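Local coordinates for viral structural protein 4 (PDB 6TZ0), which binds GTP and lies against the viral RNA-dependent RNA polymerase, so it probably takes part in transcription of the double-stranded RNA genome, at residues F2-D5 and K11-E14; E454-Q459 and D532-L537; A338-N343 and R555-V560; G265-M270 and S305-R310; I228-G233 and A237-L242. All coordinates share one frame; numbering follows the deposited sequence.

Contact 1: residues F2-D5 and K11-E14; sequences FAID and KLYE
The hydroxyl of Tyr13 donates a hydrogen bond to the backbone carbonyl of Ile4, with OH and O 2.5 Å apart. The same hydroxyl is also hydrogen-bonded to the OH of Tyr164. Two groups therefore grip one polar atom in a buried place. The carbonyl oxygen of Ile4 sits at the edge of the Tyr13 ring, near its plane. Tyr13 meets Phe2 as well. The edge of Tyr13 points toward the face of Phe2, with centroids 5.8 Å apart and planes at 69°, a T-shaped pair. CB of Phe2 also lies 3.5 Å from OH of Tyr13. The contact folds the N-terminal segment 2-5, which has no regular structure, back over the first helix, 10-15. An apolar patch lies beside the hydroxyl. There CD1 of Ile4 touches CD2 of Leu12 at 3.8 Å, the two side chains crossing at about a right angle. CG2 of Ile4 rests near CE2 of Tyr13 at 4.2 Å. The first torsion of Leu12 (chi1 176°) turns CG away from the backbone N, which brings the CD2 branch up to Ile4. Tyr164 also touches Phe2 and Ala3 from helix 162-166, and Leu167 lies against Ile4.

Contact 2: residues E454-Q459 and D532-L537; sequences EVLIAQ and DTYYRL
Leu456 and Leu537 reach toward each other tip to tip. Their CD1 atoms are 3.7 Å apart, the closest approach between the two segments. The two leucines share one shape. In each, CD1 is anti to CA (chi2 171° in Leu456, 173° in Leu537), and this methyl is the one that leads toward the other leucine. Leu456 is the central group. Its CD1 also meets the ring of Tyr534 at the edge, near the ring plane, with CE1 4.4 Å away. CG2 of Thr533 lies at the same distance, 4.4 Å, from CD1 of Leu456. One methyl thus sits among three residues of a single helix. The contact joins helix 442-457 to helix 524-537, which leads toward the outermost strand 543-545 of the parallel sheet. That sheet holds the strand before the GTP-binding P-loop. The Tyr534 side chain lies about 4 Å from that of Lys355, which has been seen to bind GTP in this protein, although no GTP is bound to this chain here. The ring of Tyr534 is stacked with His490. No hydrogen bond crosses between the segments, and the contact is apolar and buried. OG1 of Thr533 bonds back to the carbonyl of Phe529 on its own helix. Leu365 of the RNA-dependent RNA polymerase chain packs on Leu456, and Thr367 of that chain packs on Leu537.

Contact 3: residues A338-N343 and R555-V560; sequences AVVSTN and RRWKWV
The indoles of Trp557 and Trp559 both meet Val340, and they are turned so that the edge of one addresses the face of the other. CD1 of Trp557 stands 3.3 Å above the plane of the Trp559 ring, over its centre. CD2 of Trp559 in turn lies at the edge of the Trp557 ring, in its plane. Val340 comes to both rings obliquely with a single methyl. Its CG2 is 3.5 Å from NE1 of Trp557. The same CG2 is 3.7 Å from CZ3 of Trp559. With chi1 at 170°, the CG1 branch of Val340 takes the position opposite the backbone N, and CG2 is left as the branch facing the indoles. No hydrogen bond crosses the contact. It brings the modelled C-terminal tail, just past helix 547-556, against the end of helix 326-340. Ser341 is the first residue there to leave helical angles. Trp557 lies along that helix, touching Ser333, Leu336 and Glu337. Trp559 also packs on helix 359-374, the helix that follows the P-loop, at Leu370, Ala373 and Ser374. It thus bridges helices 326-340 and 359-374. NE1 of Trp559 makes a weak hydrogen bond to the carbonyl of Ile554. The contact is at the surface, with Val340 exposed and both tryptophans partly exposed. Arg483 bonds to the carbonyl of Val339.

Contact 4: residues G265-M270 and S305-R310; sequences GEVTMM and SGISAR
Val267 sends its side chain toward the loop 305-310. CB comes first, 4.4 Å from CD1 of Ile307. The chain then forks. CG1 also faces CD1 of Ile307, 4.5 Å away. CG2, on the other branch, lies over the backbone of the loop. It is 4.2 Å from N of Ile307. It is 4.4 Å from N of Gly306. The approach is loose, with no atom pair closer than the ordinary apolar distance. Val267 and Ile307 also have the nearest CA atoms of the two segments, 6.8 Å apart. The loop is bent at this point. Gly306 is the centre of an inverse gamma turn, closed by the hydrogen bond from N of Ile307 to O of Ser305 at 2.7 Å. Strand 266-271 is an inner strand of a four-stranded antiparallel sheet, between strands 297-299 and 255-261. The loop leads from strand 297-299 to the edge strand 313-319. Ile299 touches Val267, Ser305 and Ile307. Trp260 also touches Ile307. Arg595 of the RNA-dependent RNA polymerase chain packs on Val267 and bonds to the carbonyl of Glu266. No hydrogen bond joins the two segments. The amide N of Ile307 near the valine methyl is already bonded within its own turn, so between these two segments the contact is van der Waals packing, consistent with its burial.

Contact 5: residues I228-G233 and A237-L242; sequences IFNNTG and AVIRKL
Ile239 lays CG1 and CD1 against the polar side chains of Asn230 and Thr232. CG1 of Ile239 is 3.8 Å from ND2 of Asn230, and the two side chains cross obliquely. CD1 of Ile239 is 3.9 Å from OG1 of Thr232, and these two slide past each other in opposite directions. CG1 of Ile239 is anti to the carbonyl carbon (chi1 -55°), which turns this branch to the pair. These are van der Waals contacts, and no hydrogen bond crosses. The polar groups are held by bonds of their own. OG1 of Thr232 donates to OD1 of Asn230 at 2.7 Å. It approaches in the carbonyl plane on a lone pair, with a C=O...donor angle of 145°. N of Thr232 gives the same oxygen a second, weak bond at 3.3 Å, in the manner of an Asx turn. OD1 thus receives two donors from one residue. At the other end of the amide, ND2 of Asn230 bonds to OD1 of Asp236, at the start of helix 236-242. Both ends of the Asn230 amide are therefore fixed. Farther out, Leu208 of the neighbouring parallel strand 204-208 touches both Thr232 and Ile239. The arrangement is that of a strand, 226-230, followed by a short loop with an Asx turn and then a short helix that packs back beside the strand end.

How the contacts relate
Along the chain, contact 1 comes first, then contact 5, then contact 4. Contact 3 opens next and closes last, and contact 2 falls between its two segments. Contacts 1 and 5 have the closest centres, 26 Å apart, but do not touch. Contact 4 joins the four-stranded antiparallel sheet to the loop before its strand 313-319. Its centre is 29 Å from those of contacts 2 and 5. Contacts 2 and 3, with centres 36 Å apart, belong to the part built round the parallel sheet and the P-loop. Contacts 2 and 5 are farthest apart, 56 Å between centres. The polymerase chain reaches contacts 2, 3 and 4 but not 1 or 5, consistent with a role beside it.

Contact 1: residues F2-D5 and K11-E14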
# COMPACT_ATOMS: atom_id res chain seq x y z
N PHE B 2 -9.30 40.94 14.51
CA PHE B 2 -8.14 40.39 13.84
C PHE B 2 -7.89 38.95 14.29
O PHE B 2 -8.39 38.51 15.33
CB PHE B 2 -6.91 41.24 14.13
CG PHE B 2 -6.95 42.59 13.50
CD1 PHE B 2 -6.47 42.78 12.22
CD2 PHE B 2 -7.51 43.65 14.16
CE1 PHE B 2 -6.52 44.02 11.63
CE2 PHE B 2 -7.56 44.89 13.58
CZ PHE B 2 -7.07 45.07 12.32
N ALA B 3 -7.11 38.23 13.49
CA ALA B 3 -6.73 36.87 13.88
C ALA B 3 -5.78 36.88 15.06
O ALA B 3 -5.80 35.96 15.89
CB ALA B 3 -6.09 36.16 12.69
N ILE B 4 -4.94 37.91 15.16
CA ILE B 4 -4.03 38.09 16.28
C ILE B 4 -4.41 39.39 16.96
O ILE B 4 -4.56 40.42 16.30
CB ILE B 4 -2.57 38.12 15.80
CG1 ILE B 4 -2.22 36.80 15.12
CG2 ILE B 4 -1.63 38.36 16.96
CD1 ILE B 4 -0.98 36.84 14.31
N ASP B 5 -4.59 39.33 18.27
CA ASP B 5 -5.10 40.45 19.05
C ASP B 5 -4.08 41.58 19.09
O ASP B 5 -2.95 41.37 19.55
CB ASP B 5 -5.40 39.95 20.46
CG ASP B 5 -6.27 40.90 21.25
OD1 ASP B 5 -6.65 41.97 20.73
OD2 ASP B 5 -6.58 40.57 22.41
N LYS B 11 3.53 44.38 19.62
CA LYS B 11 4.88 44.50 19.06
C LYS B 11 4.97 43.85 17.68
O LYS B 11 5.70 44.34 16.81
CB LYS B 11 5.87 43.86 20.03
CG LYS B 11 7.32 44.13 19.73
CD LYS B 11 7.62 45.60 19.92
CE LYS B 11 7.44 46.02 21.37
NZ LYS B 11 8.46 45.40 22.25
N LEU B 12 4.21 42.76 17.47
CA LEU B 12 4.12 42.13 16.16
C LEU B 12 3.50 43.07 15.13
O LEU B 12 3.92 43.10 13.97
CB LEU B 12 3.31 40.85 16.25
CG LEU B 12 3.04 40.10 14.95
CD1 LEU B 12 4.32 39.55 14.35
CD2 LEU B 12 2.01 39.01 15.16
N TYR B 13 2.50 43.85 15.54
CA TYR B 13 1.92 44.83 14.63
C TYR B 13 2.84 46.03 14.45
O TYR B 13 2.81 46.66 13.39
CB TYR B 13 0.55 45.26 15.13
CG TYR B 13 -0.52 44.22 14.92
CD1 TYR B 13 -1.19 44.12 13.71
CD2 TYR B 13 -0.84 43.31 15.92
CE1 TYR B 13 -2.16 43.17 13.51
CE2 TYR B 13 -1.81 42.35 15.72
CZ TYR B 13 -2.46 42.29 14.52
OH TYR B 13 -3.43 41.34 14.32
N GLU B 14 3.65 46.35 15.46
CA GLU B 14 4.63 47.42 15.30
C GLU B 14 5.70 47.04 14.29
O GLU B 14 6.29 47.91 13.64
CB GLU B 14 5.29 47.76 16.64
CG GLU B 14 4.37 48.40 17.66
CD GLU B 14 5.11 48.85 18.89
OE1 GLU B 14 6.32 48.53 19.01
OE2 GLU B 14 4.50 49.52 19.74

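Contact 2: residues E454-Q459 and D532-L537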
# COMPACT_ATOMS: atom_id res chain seq x y z
N GLU B 454 21.83 12.70 -24.82
CA GLU B 454 22.42 11.41 -25.19
C GLU B 454 23.85 11.27 -24.69
O GLU B 454 24.28 10.16 -24.38
CB GLU B 454 22.40 11.24 -26.71
CG GLU B 454 21.03 11.06 -27.30
CD GLU B 454 21.06 10.95 -28.81
OE1 GLU B 454 22.16 11.12 -29.38
OE2 GLU B 454 20.01 10.69 -29.41
N VAL B 455 24.60 12.36 -24.61
CA VAL B 455 25.95 12.21 -24.05
C VAL B 455 25.91 12.27 -22.53
O VAL B 455 26.85 11.81 -21.87
CB VAL B 455 26.93 13.22 -24.66
CG1 VAL B 455 26.79 14.57 -24.06
CG2 VAL B 455 28.36 12.74 -24.56
N LEU B 456 24.84 12.79 -21.93
CA LEU B 456 24.70 12.75 -20.48
C LEU B 456 24.25 11.39 -19.97
O LEU B 456 24.67 10.97 -18.89
CB LEU B 456 23.72 13.82 -19.99
CG LEU B 456 24.13 15.29 -20.00
CD1 LEU B 456 22.94 16.16 -19.70
CD2 LEU B 456 25.19 15.54 -18.97
N ILE B 457 23.38 10.70 -20.72
CA ILE B 457 22.75 9.47 -20.23
C ILE B 457 23.75 8.33 -20.07
O ILE B 457 23.55 7.45 -19.22
CB ILE B 457 21.57 9.10 -21.15
CG1 ILE B 457 20.71 7.98 -20.58
CG2 ILE B 457 22.04 8.68 -22.52
CD1 ILE B 457 20.01 8.34 -19.35
N ALA B 458 24.86 8.35 -20.81
CA ALA B 458 25.84 7.26 -20.75
C ALA B 458 26.59 7.20 -19.44
O ALA B 458 27.17 6.15 -19.12
CB ALA B 458 26.84 7.41 -21.90
N GLN B 459 26.57 8.27 -18.65
CA GLN B 459 27.30 8.34 -17.40
C GLN B 459 26.41 8.16 -16.19
O GLN B 459 26.90 8.19 -15.06
CB GLN B 459 28.03 9.68 -17.32
CG GLN B 459 28.92 9.93 -18.50
CD GLN B 459 30.02 8.91 -18.61
OE1 GLN B 459 30.63 8.53 -17.62
NE2 GLN B 459 30.26 8.43 -19.82
N ASP B 532 21.45 26.16 -20.57
CA ASP B 532 20.11 25.92 -21.10
C ASP B 532 19.75 24.43 -21.08
O ASP B 532 18.60 24.08 -20.81
CB ASP B 532 19.99 26.49 -22.50
CG ASP B 532 19.88 27.99 -22.51
OD1 ASP B 532 19.33 28.55 -21.54
OD2 ASP B 532 20.33 28.61 -23.49
N THR B 533 20.74 23.56 -21.31
CA THR B 533 20.51 22.11 -21.21
C THR B 533 20.15 21.71 -19.78
O THR B 533 19.18 20.97 -19.54
CB THR B 533 21.75 21.36 -21.67
OG1 THR B 533 22.07 21.75 -23.01
CG2 THR B 533 21.52 19.86 -21.63
N TYR B 534 20.92 22.20 -18.80
CA TYR B 534 20.67 21.87 -17.41
C TYR B 534 19.37 22.47 -16.91
O TYR B 534 18.69 21.85 -16.09
CB TYR B 534 21.83 22.34 -16.54
CG TYR B 534 23.13 21.61 -16.77
CD1 TYR B 534 23.15 20.34 -17.33
CD2 TYR B 534 24.33 22.21 -16.46
CE1 TYR B 534 24.34 19.69 -17.54
CE2 TYR B 534 25.52 21.58 -16.68
CZ TYR B 534 25.53 20.32 -17.22
OH TYR B 534 26.72 19.68 -17.43
N TYR B 535 19.00 23.66 -17.41
CA TYR B 535 17.69 24.23 -17.11
C TYR B 535 16.58 23.36 -17.66
O TYR B 535 15.56 23.15 -16.99
CB TYR B 535 17.59 25.64 -17.69
CG TYR B 535 16.21 26.23 -17.54
CD1 TYR B 535 15.76 26.68 -16.30
CD2 TYR B 535 15.36 26.34 -18.62
CE1 TYR B 535 14.51 27.21 -16.16
CE2 TYR B 535 14.10 26.87 -18.48
CZ TYR B 535 13.68 27.30 -17.25
OH TYR B 535 12.42 27.83 -17.10
N ARG B 536 16.76 22.82 -18.87
CA ARG B 536 15.78 21.91 -19.44
C ARG B 536 15.70 20.60 -18.67
O ARG B 536 14.69 19.90 -18.74
CB ARG B 536 16.11 21.70 -20.92
CG ARG B 536 15.14 20.86 -21.75
CD ARG B 536 15.47 20.96 -23.23
NE ARG B 536 14.62 20.13 -24.06
CZ ARG B 536 14.95 18.93 -24.50
NH1 ARG B 536 16.13 18.42 -24.20
NH2 ARG B 536 14.12 18.23 -25.25
N LEU B 537 16.73 20.25 -17.90
CA LEU B 537 16.65 19.06 -17.07
C LEU B 537 16.38 19.34 -15.59
O LEU B 537 16.28 18.38 -14.82
CB LEU B 537 17.93 18.26 -17.20
CG LEU B 537 18.21 17.60 -18.53
CD1 LEU B 537 19.59 17.02 -18.47
CD2 LEU B 537 17.17 16.53 -18.79

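Contact 3: residues A338-N343 and R555-V560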
# COMPACT_ATOMS: atom_id res chain seq x y z
N ALA B 338 20.52 15.56 11.04
CA ALA B 338 21.40 14.49 10.57
C ALA B 338 22.87 14.79 10.85
O ALA B 338 23.66 13.86 11.06
CB ALA B 338 21.19 14.24 9.08
N VAL B 339 23.26 16.06 10.86
CA VAL B 339 24.64 16.44 11.16
C VAL B 339 24.96 16.17 12.63
O VAL B 339 26.04 15.65 12.95
CB VAL B 339 24.87 17.92 10.79
CG1 VAL B 339 26.18 18.44 11.34
CG2 VAL B 339 24.91 18.06 9.30
N VAL B 340 24.03 16.47 13.53
CA VAL B 340 24.31 16.35 14.95
C VAL B 340 24.31 14.89 15.40
O VAL B 340 25.21 14.47 16.15
CB VAL B 340 23.30 17.20 15.75
CG1 VAL B 340 23.37 16.91 17.23
CG2 VAL B 340 23.58 18.66 15.52
N SER B 341 23.37 14.08 14.92
CA SER B 341 23.04 12.81 15.58
C SER B 341 24.13 11.76 15.38
O SER B 341 24.73 11.65 14.31
CB SER B 341 21.72 12.27 15.06
OG SER B 341 21.87 11.78 13.74
N THR B 342 24.35 10.96 16.42
CA THR B 342 25.35 9.91 16.44
C THR B 342 24.86 8.60 15.84
O THR B 342 25.66 7.66 15.71
CB THR B 342 25.83 9.66 17.87
OG1 THR B 342 24.70 9.30 18.69
CG2 THR B 342 26.50 10.89 18.44
N ASN B 343 23.59 8.50 15.50
CA ASN B 343 23.04 7.30 14.89
C ASN B 343 23.22 7.30 13.38
O ASN B 343 23.01 6.26 12.74
CB ASN B 343 21.55 7.19 15.22
CG ASN B 343 21.02 5.79 15.09
OD1 ASN B 343 21.77 4.84 14.90
ND2 ASN B 343 19.70 5.65 15.18
N ARG B 555 21.92 29.73 12.34
CA ARG B 555 21.78 30.59 13.51
C ARG B 555 20.64 30.16 14.44
O ARG B 555 20.71 30.42 15.64
CB ARG B 555 21.57 32.04 13.10
CG ARG B 555 22.82 32.69 12.55
CD ARG B 555 22.58 34.15 12.23
NE ARG B 555 22.34 34.95 13.43
CZ ARG B 555 21.17 35.50 13.75
NH1 ARG B 555 20.12 35.35 12.95
NH2 ARG B 555 21.05 36.21 14.86
N ARG B 556 19.61 29.50 13.93
CA ARG B 556 18.49 29.13 14.79
C ARG B 556 18.65 27.78 15.47
O ARG B 556 17.91 27.49 16.41
CB ARG B 556 17.18 29.14 14.01
CG ARG B 556 16.72 30.53 13.64
CD ARG B 556 15.35 30.50 13.02
NE ARG B 556 14.92 31.84 12.64
CZ ARG B 556 13.74 32.12 12.11
NH1 ARG B 556 12.86 31.15 11.92
NH2 ARG B 556 13.44 33.37 11.79
N TRP B 557 19.57 26.95 15.01
CA TRP B 557 19.76 25.63 15.59
C TRP B 557 20.49 25.76 16.92
O TRP B 557 21.55 26.39 16.98
CB TRP B 557 20.55 24.74 14.63
CG TRP B 557 20.65 23.31 15.02
CD1 TRP B 557 21.72 22.69 15.60
CD2 TRP B 557 19.66 22.29 14.84
NE1 TRP B 557 21.45 21.37 15.81
CE2 TRP B 557 20.19 21.10 15.35
CE3 TRP B 557 18.37 22.29 14.31
CZ2 TRP B 557 19.48 19.90 15.34
CZ3 TRP B 557 17.66 21.10 14.30
CH2 TRP B 557 18.22 19.93 14.81
N LYS B 558 19.91 25.21 17.98
CA LYS B 558 20.57 25.24 19.27
C LYS B 558 21.65 24.15 19.31
O LYS B 558 21.37 22.97 19.10
CB LYS B 558 19.55 25.11 20.41
CG LYS B 558 18.65 23.89 20.42
CD LYS B 558 17.63 23.99 21.54
CE LYS B 558 18.28 23.85 22.90
NZ LYS B 558 17.29 23.86 24.01
N TRP B 559 22.89 24.57 19.51
CA TRP B 559 24.01 23.65 19.39
C TRP B 559 24.37 23.07 20.75
O TRP B 559 23.78 23.40 21.78
CB TRP B 559 25.21 24.35 18.75
CG TRP B 559 24.98 24.72 17.33
CD1 TRP B 559 24.70 25.96 16.84
CD2 TRP B 559 25.00 23.84 16.20
NE1 TRP B 559 24.56 25.91 15.48
CE2 TRP B 559 24.73 24.62 15.06
CE3 TRP B 559 25.22 22.47 16.04
CZ2 TRP B 559 24.68 24.08 13.79
CZ3 TRP B 559 25.16 21.93 14.77
CH2 TRP B 559 24.89 22.74 13.66
N VAL B 560 25.39 22.20 20.74
CA VAL B 560 25.88 21.40 21.87
C VAL B 560 24.77 20.52 22.46
O VAL B 560 23.92 20.98 23.23
CB VAL B 560 26.54 22.28 22.95
CG1 VAL B 560 27.06 21.43 24.10
CG2 VAL B 560 27.66 23.12 22.35

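Contact 4: residues G265-M270 and S305-R310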
# COMPACT_ATOMS: atom_id res chain seq x y z
N GLY B 265 14.68 46.77 -18.03
CA GLY B 265 13.90 47.71 -17.25
C GLY B 265 14.57 48.08 -15.95
O GLY B 265 15.74 48.46 -15.96
N GLU B 266 13.86 48.01 -14.84
CA GLU B 266 14.46 48.20 -13.53
C GLU B 266 14.09 47.04 -12.62
O GLU B 266 13.04 46.42 -12.78
CB GLU B 266 14.04 49.53 -12.89
CG GLU B 266 12.61 49.61 -12.43
CD GLU B 266 12.28 50.94 -11.81
OE1 GLU B 266 13.16 51.83 -11.83
OE2 GLU B 266 11.17 51.10 -11.28
N VAL B 267 14.97 46.75 -11.67
CA VAL B 267 14.90 45.55 -10.85
C VAL B 267 14.87 45.95 -9.38
O VAL B 267 15.70 46.76 -8.95
CB VAL B 267 16.10 44.62 -11.13
CG1 VAL B 267 16.04 43.38 -10.27
CG2 VAL B 267 16.15 44.23 -12.60
N THR B 268 13.93 45.40 -8.62
CA THR B 268 13.84 45.66 -7.19
C THR B 268 14.37 44.48 -6.37
O THR B 268 14.05 43.32 -6.65
CB THR B 268 12.40 45.95 -6.77
OG1 THR B 268 11.59 44.80 -7.03
CG2 THR B 268 11.85 47.12 -7.54
N MET B 269 15.17 44.79 -5.35
CA MET B 269 15.86 43.80 -4.54
C MET B 269 15.64 44.07 -3.06
O MET B 269 15.96 45.16 -2.58
CB MET B 269 17.36 43.80 -4.83
CG MET B 269 18.15 42.75 -4.08
SD MET B 269 19.91 42.91 -4.37
CE MET B 269 20.03 42.30 -6.04
N MET B 270 15.13 43.08 -2.34
CA MET B 270 14.98 43.15 -0.89
C MET B 270 16.21 42.54 -0.23
O MET B 270 16.63 41.44 -0.60
CB MET B 270 13.72 42.42 -0.43
CG MET B 270 12.44 43.04 -0.92
SD MET B 270 10.98 42.08 -0.51
CE MET B 270 10.86 42.40 1.24
N SER B 305 15.06 38.28 -14.81
CA SER B 305 15.19 39.68 -14.43
C SER B 305 16.56 40.16 -14.85
O SER B 305 17.57 39.65 -14.37
CB SER B 305 15.02 39.84 -12.92
OG SER B 305 16.12 39.25 -12.24
N GLY B 306 16.61 41.16 -15.72
CA GLY B 306 17.86 41.52 -16.36
C GLY B 306 18.88 42.27 -15.52
O GLY B 306 19.44 43.27 -15.97
N ILE B 307 19.14 41.79 -14.30
CA ILE B 307 20.23 42.31 -13.50
C ILE B 307 21.55 41.82 -14.10
O ILE B 307 21.61 40.75 -14.72
CB ILE B 307 20.06 41.89 -12.03
CG1 ILE B 307 20.92 42.71 -11.08
CG2 ILE B 307 20.30 40.40 -11.82
CD1 ILE B 307 20.43 44.09 -10.89
N SER B 308 22.58 42.65 -14.00
CA SER B 308 23.86 42.32 -14.62
C SER B 308 24.96 43.04 -13.86
O SER B 308 24.71 43.76 -12.90
CB SER B 308 23.87 42.69 -16.10
OG SER B 308 23.78 44.09 -16.29
N ALA B 309 26.20 42.85 -14.32
CA ALA B 309 27.34 43.50 -13.70
C ALA B 309 27.39 45.00 -13.99
O ALA B 309 28.15 45.71 -13.33
CB ALA B 309 28.64 42.84 -14.17
N ARG B 310 26.61 45.48 -14.95
CA ARG B 310 26.57 46.88 -15.33
C ARG B 310 25.45 47.64 -14.63
O ARG B 310 25.18 48.79 -14.98
CB ARG B 310 26.41 47.00 -16.84
CG ARG B 310 27.58 46.43 -17.60
CD ARG B 310 27.44 46.68 -19.09
NE ARG B 310 26.24 46.06 -19.64
CZ ARG B 310 26.17 44.80 -20.05
NH1 ARG B 310 27.23 44.01 -19.98
NH2 ARG B 310 25.03 44.33 -20.54

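Contact 5: residues I228-G233 and A237-L242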
# COMPACT_ATOMS: atom_id res chain seq x y z
N ILE B 228 5.43 58.15 11.48
CA ILE B 228 6.42 58.77 10.60
C ILE B 228 7.32 57.69 10.02
O ILE B 228 7.91 56.90 10.75
CB ILE B 228 7.24 59.83 11.35
CG1 ILE B 228 6.33 60.95 11.82
CG2 ILE B 228 8.36 60.36 10.49
CD1 ILE B 228 5.62 61.66 10.70
N PHE B 229 7.44 57.69 8.69
CA PHE B 229 8.41 56.86 7.98
C PHE B 229 9.52 57.76 7.46
O PHE B 229 9.34 58.46 6.46
CB PHE B 229 7.72 56.08 6.87
CG PHE B 229 8.67 55.33 5.99
CD1 PHE B 229 9.53 54.39 6.52
CD2 PHE B 229 8.64 55.51 4.63
CE1 PHE B 229 10.40 53.70 5.71
CE2 PHE B 229 9.49 54.80 3.81
CZ PHE B 229 10.36 53.90 4.35
N ASN B 230 10.66 57.73 8.13
CA ASN B 230 11.81 58.55 7.78
C ASN B 230 12.52 57.92 6.58
O ASN B 230 13.14 56.87 6.71
CB ASN B 230 12.75 58.67 8.98
CG ASN B 230 13.84 59.69 8.79
OD1 ASN B 230 13.92 60.36 7.76
ND2 ASN B 230 14.70 59.80 9.78
N ASN B 231 12.45 58.59 5.44
CA ASN B 231 13.12 58.15 4.22
C ASN B 231 13.88 59.32 3.62
O ASN B 231 13.90 59.53 2.41
CB ASN B 231 12.10 57.58 3.23
CG ASN B 231 12.74 56.73 2.15
OD1 ASN B 231 13.96 56.56 2.11
ND2 ASN B 231 11.92 56.20 1.26
N THR B 232 14.50 60.12 4.48
CA THR B 232 15.23 61.30 4.05
C THR B 232 16.72 61.06 3.90
O THR B 232 17.42 61.92 3.36
CB THR B 232 15.00 62.44 5.04
OG1 THR B 232 15.49 62.05 6.33
CG2 THR B 232 13.52 62.73 5.15
N GLY B 233 17.22 59.91 4.35
CA GLY B 233 18.65 59.67 4.35
C GLY B 233 19.39 60.33 5.49
O GLY B 233 20.62 60.39 5.46
N ALA B 237 17.28 61.39 14.93
CA ALA B 237 17.43 62.42 15.95
C ALA B 237 17.48 63.81 15.34
O ALA B 237 16.95 64.77 15.91
CB ALA B 237 18.69 62.16 16.78
N VAL B 238 18.09 63.93 14.15
CA VAL B 238 18.19 65.22 13.48
C VAL B 238 16.81 65.68 13.00
O VAL B 238 16.44 66.84 13.16
CB VAL B 238 19.19 65.12 12.32
CG1 VAL B 238 19.28 66.44 11.57
CG2 VAL B 238 20.55 64.71 12.84
N ILE B 239 16.03 64.76 12.44
CA ILE B 239 14.66 65.06 12.04
C ILE B 239 13.79 65.34 13.26
O ILE B 239 12.91 66.21 13.23
CB ILE B 239 14.10 63.90 11.20
CG1 ILE B 239 15.02 63.62 10.01
CG2 ILE B 239 12.71 64.21 10.69
CD1 ILE B 239 15.22 64.78 9.11
N ARG B 240 14.06 64.66 14.37
CA ARG B 240 13.22 64.79 15.54
C ARG B 240 13.48 66.09 16.30
O ARG B 240 12.55 66.64 16.90
CB ARG B 240 13.45 63.58 16.45
CG ARG B 240 12.44 63.41 17.54
CD ARG B 240 12.81 62.25 18.45
NE ARG B 240 12.73 60.95 17.79
CZ ARG B 240 11.64 60.20 17.75
NH1 ARG B 240 10.52 60.62 18.32
NH2 ARG B 240 11.67 59.03 17.14
N LYS B 241 14.71 66.60 16.30
CA LYS B 241 14.99 67.84 17.03
C LYS B 241 15.10 69.06 16.14
O LYS B 241 15.02 70.19 16.64
CB LYS B 241 16.28 67.72 17.85
CG LYS B 241 17.55 67.75 17.01
CD LYS B 241 18.80 67.65 17.86
CE LYS B 241 19.06 68.94 18.61
NZ LYS B 241 19.39 70.05 17.67
N LEU B 242 15.28 68.88 14.83
CA LEU B 242 15.57 70.00 13.95
C LEU B 242 14.35 70.44 13.15
O LEU B 242 14.27 71.60 12.74
CB LEU B 242 16.71 69.61 13.00
CG LEU B 242 17.37 70.69 12.14
CD1 LEU B 242 18.03 71.72 13.03
CD2 LEU B 242 18.38 70.08 11.19